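14 kDa fatty acid-binding protein (Schistosoma mansoni, PDB 1VYF) binds long-chain fatty acids such as oleic and arachidonic acid inside a beta-barrel and may take part in their transport. Local coordinates at residues A[10-15]-A[127-132]. Sequence-based numbering, arbitrary orientation.
With OLA (oleic acid), chain B.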
loop_
_atom_site.group_PDB
_atom_site.type_symbol
_atom_site.label_atom_id
_atom_site.label_comp_id
_atom_site.label_asym_id
_atom_site.label_seq_id
_atom_site.Cartn_x
_atom_site.Cartn_y
_atom_site.Cartn_z
ATOM N N TRP A 10 0.195 -1.978 -11.824
ATOM C CA TRP A 10 -1.020 -2.566 -11.257
ATOM C C TRP A 10 -2.062 -1.466 -11.136
ATOM O O TRP A 10 -1.701 -0.359 -10.822
ATOM C CB TRP A 10 -0.728 -3.144 -9.848
ATOM C CG TRP A 10 0.292 -4.225 -9.851
ATOM C CD1 TRP A 10 1.656 -4.074 -9.748
ATOM C CD2 TRP A 10 0.057 -5.631 -9.947
ATOM N NE1 TRP A 10 2.265 -5.301 -9.797
ATOM C CE2 TRP A 10 1.310 -6.271 -9.935
ATOM C CE3 TRP A 10 -1.096 -6.422 -10.042
ATOM C CZ2 TRP A 10 1.443 -7.666 -10.005
ATOM C CZ3 TRP A 10 -0.963 -7.790 -10.094
ATOM C CH2 TRP A 10 0.298 -8.399 -10.085
ATOM N N LYS A 11 -3.329 -1.749 -11.434
ATOM C CA LYS A 11 -4.373 -0.751 -11.282
ATOM C C LYS A 11 -5.464 -1.313 -10.373
ATOM O O LYS A 11 -5.887 -2.463 -10.509
ATOM C CB LYS A 11 -4.931 -0.295 -12.644
ATOM C CG LYS A 11 -5.973 0.837 -12.549
ATOM C CD LYS A 11 -6.522 1.232 -13.934
ATOM C CE LYS A 11 -7.200 2.591 -13.911
ATOM N NZ LYS A 11 -7.081 3.267 -15.243
ATOM N N LEU A 12 -5.890 -0.495 -9.419
ATOM C CA LEU A 12 -6.975 -0.853 -8.509
ATOM C C LEU A 12 -8.214 -1.211 -9.287
ATOM O O LEU A 12 -8.654 -0.383 -10.090
ATOM C CB LEU A 12 -7.358 0.314 -7.585
ATOM C CG LEU A 12 -8.421 -0.056 -6.531
ATOM C CD1 LEU A 12 -7.812 -0.929 -5.430
ATOM C CD2 LEU A 12 -8.973 1.206 -5.950
ATOM N N SER A 13 -8.747 -2.406 -9.016
ATOM C CA SER A 13 -10.001 -2.927 -9.623
ATOM C C SER A 13 -11.185 -2.993 -8.699
ATOM O O SER A 13 -12.323 -2.745 -9.142
ATOM C CB SER A 13 -9.782 -4.302 -10.278
ATOM O OG SER A 13 -9.350 -5.313 -9.376
ATOM N N GLU A 14 -10.950 -3.316 -7.421
ATOM C CA GLU A 14 -12.015 -3.409 -6.428
ATOM C C GLU A 14 -11.546 -3.064 -5.031
ATOM O O GLU A 14 -10.417 -3.409 -4.643
ATOM C CB GLU A 14 -12.580 -4.816 -6.301
ATOM C CG GLU A 14 -12.754 -5.621 -7.547
ATOM C CD GLU A 14 -13.043 -7.047 -7.162
ATOM O OE1 GLU A 14 -12.088 -7.830 -6.945
ATOM O OE2 GLU A 14 -14.240 -7.337 -6.979
ATOM N N SER A 15 -12.456 -2.489 -4.257
ATOM C CA SER A 15 -12.181 -2.115 -2.889
ATOM C C SER A 15 -13.355 -2.541 -1.993
ATOM O O SER A 15 -14.505 -2.243 -2.302
ATOM C CB SER A 15 -12.000 -0.616 -2.816
ATOM O OG SER A 15 -11.534 -0.257 -1.552
ATOM N N ALA A 127 -9.809 -4.003 5.527
ATOM C CA ALA A 127 -10.218 -3.730 4.163
ATOM C C ALA A 127 -9.418 -4.586 3.192
ATOM O O ALA A 127 -8.298 -4.947 3.452
ATOM C CB ALA A 127 -10.100 -2.274 3.841
ATOM N N ILE A 128 -10.030 -4.967 2.071
ATOM C CA ILE A 128 -9.306 -5.692 1.025
ATOM C C ILE A 128 -9.445 -4.933 -0.291
ATOM O O ILE A 128 -10.551 -4.582 -0.700
ATOM C CB ILE A 128 -9.866 -7.152 0.866
ATOM C CG1 ILE A 128 -9.728 -7.936 2.161
ATOM C CG2 ILE A 128 -9.204 -7.903 -0.328
ATOM C CD1 ILE A 128 -10.359 -9.303 2.113
ATOM N N ARG A 129 -8.319 -4.677 -0.948
ATOM C CA ARG A 129 -8.273 -3.992 -2.224
ATOM C C ARG A 129 -7.511 -4.819 -3.245
ATOM O O ARG A 129 -6.349 -5.163 -3.048
ATOM C CB ARG A 129 -7.613 -2.635 -2.059
ATOM C CG ARG A 129 -8.462 -1.684 -1.245
ATOM C CD ARG A 129 -7.667 -0.620 -0.541
ATOM N NE ARG A 129 -7.051 0.359 -1.432
ATOM C CZ ARG A 129 -7.717 1.296 -2.096
ATOM N NH1 ARG A 129 -7.046 2.148 -2.834
ATOM N NH2 ARG A 129 -9.046 1.419 -1.992
ATOM N N ASN A 130 -8.199 -5.162 -4.329
ATOM C CA ASN A 130 -7.633 -5.984 -5.398
ATOM C C ASN A 130 -7.134 -5.093 -6.532
ATOM O O ASN A 130 -7.834 -4.181 -6.977
ATOM C CB ASN A 130 -8.695 -6.955 -5.956
ATOM C CG ASN A 130 -8.894 -8.175 -5.075
ATOM O OD1 ASN A 130 -7.992 -8.588 -4.314
ATOM N ND2 ASN A 130 -10.105 -8.712 -5.099
ATOM N N TYR A 131 -5.929 -5.375 -7.004
ATOM C CA TYR A 131 -5.322 -4.701 -8.145
ATOM C C TYR A 131 -5.112 -5.732 -9.252
ATOM O O TYR A 131 -4.793 -6.872 -8.973
ATOM C CB TYR A 131 -3.941 -4.145 -7.763
ATOM C CG TYR A 131 -3.960 -2.980 -6.817
ATOM C CD1 TYR A 131 -4.281 -3.164 -5.453
ATOM C CD2 TYR A 131 -3.674 -1.678 -7.268
ATOM C CE1 TYR A 131 -4.261 -2.094 -4.559
ATOM C CE2 TYR A 131 -3.686 -0.583 -6.376
ATOM C CZ TYR A 131 -3.987 -0.794 -5.045
ATOM O OH TYR A 131 -3.968 0.298 -4.225
ATOM N N LYS A 132 -5.338 -5.325 -10.501
ATOM C CA LYS A 132 -5.054 -6.132 -11.679
ATOM C C LYS A 132 -3.757 -5.686 -12.286
ATOM O O LYS A 132 -3.441 -4.490 -12.346
ATOM C CB LYS A 132 -6.180 -6.012 -12.728
ATOM C CG LYS A 132 -7.550 -6.326 -12.158
ATOM C CD LYS A 132 -8.612 -6.642 -13.248
ATOM C CE LYS A 132 -9.101 -5.402 -13.965
ATOM N NZ LYS A 132 -9.190 -5.603 -15.463
HETATM C C1 OLA B . -3.432 0.362 -0.937
HETATM O O1 OLA B . -2.309 0.220 -1.397
HETATM O O2 OLA B . -4.426 0.116 -1.777
HETATM C C2 OLA B . -3.784 0.722 0.506
HETATM C C3 OLA B . -2.837 1.628 1.309
HETATM C C4 OLA B . -3.574 2.791 2.028
HETATM C C5 OLA B . -3.461 2.845 3.558
HETATM C C6 OLA B . -4.590 3.645 4.223
HETATM C C7 OLA B . -4.356 5.146 4.321
HETATM C C8 OLA B . -4.854 5.915 3.100
HETATM C C9 OLA B . -5.854 6.987 3.464
HETATM C C10 OLA B . -6.510 7.715 2.547
HETATM C C11 OLA B . -6.341 7.541 1.051
HETATM C C12 OLA B . -6.230 8.883 0.324
HETATM C C13 OLA B . -6.384 8.759 -1.199
HETATM C C14 OLA B . -5.198 8.102 -1.914
HETATM C C15 OLA B . -5.382 6.596 -2.139
HETATM C C16 OLA B . -4.045 5.897 -2.414
HETATM C C17 OLA B . -3.754 4.755 -1.434
HETATM C C18 OLA B . -4.308 3.460 -1.974
#
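Leu-12 and Tyr-131 face each other as a non-hydrogen-bonded pair where the first and last strands of the fatty-acid-binding-protein barrel, 8-16 and 125-133, run antiparallel. The interior side is the tight one. Leu-12 CG stands anti to the backbone N (chi1 -175°), and chi2 of 74° turns CD1 over two flat groups at once: it sits 4.0 Å from the centroid of the Tyr-131 ring, a CH-pi contact, and equally far above the centre of the Arg-129 guanidinium. The ligand's carboxylate oxygen O2 lies in plane at the edge of each. Tyr-131 OH reaches O2 of the oleic acid at 2.5 Å, a very short bond, and Arg-129 NE meets the same O2 almost straight at 2.7 Å. Arg-109 binds the ligand too, completing the carboxylate site. Ser-15 OG takes a weak bond from Arg-129 NH2; Arg-129 also makes a cation-pi contact with Phe-18.

Between the strands lies a classic beta bulge: Asn-130 O accepts hydrogen bonds from both Ser-13 N, at 2.9 Å, and Glu-14 N, longer at 3.3 Å, which shifts the register by one residue. The outer face is the solvent side. Lys-11 and Lys-132 pair there through two backbone hydrogen bonds, the Lys-11 side chain packing loosely, while Lys-132 CG lies 3.5 Å from Ser-13 OG. Next to them Glu-14 and Asn-130 lie side by side, and Asn-130 ND2 donates at 2.8 Å to the anti side of Glu-14 OE1, 33° out of the carboxylate plane.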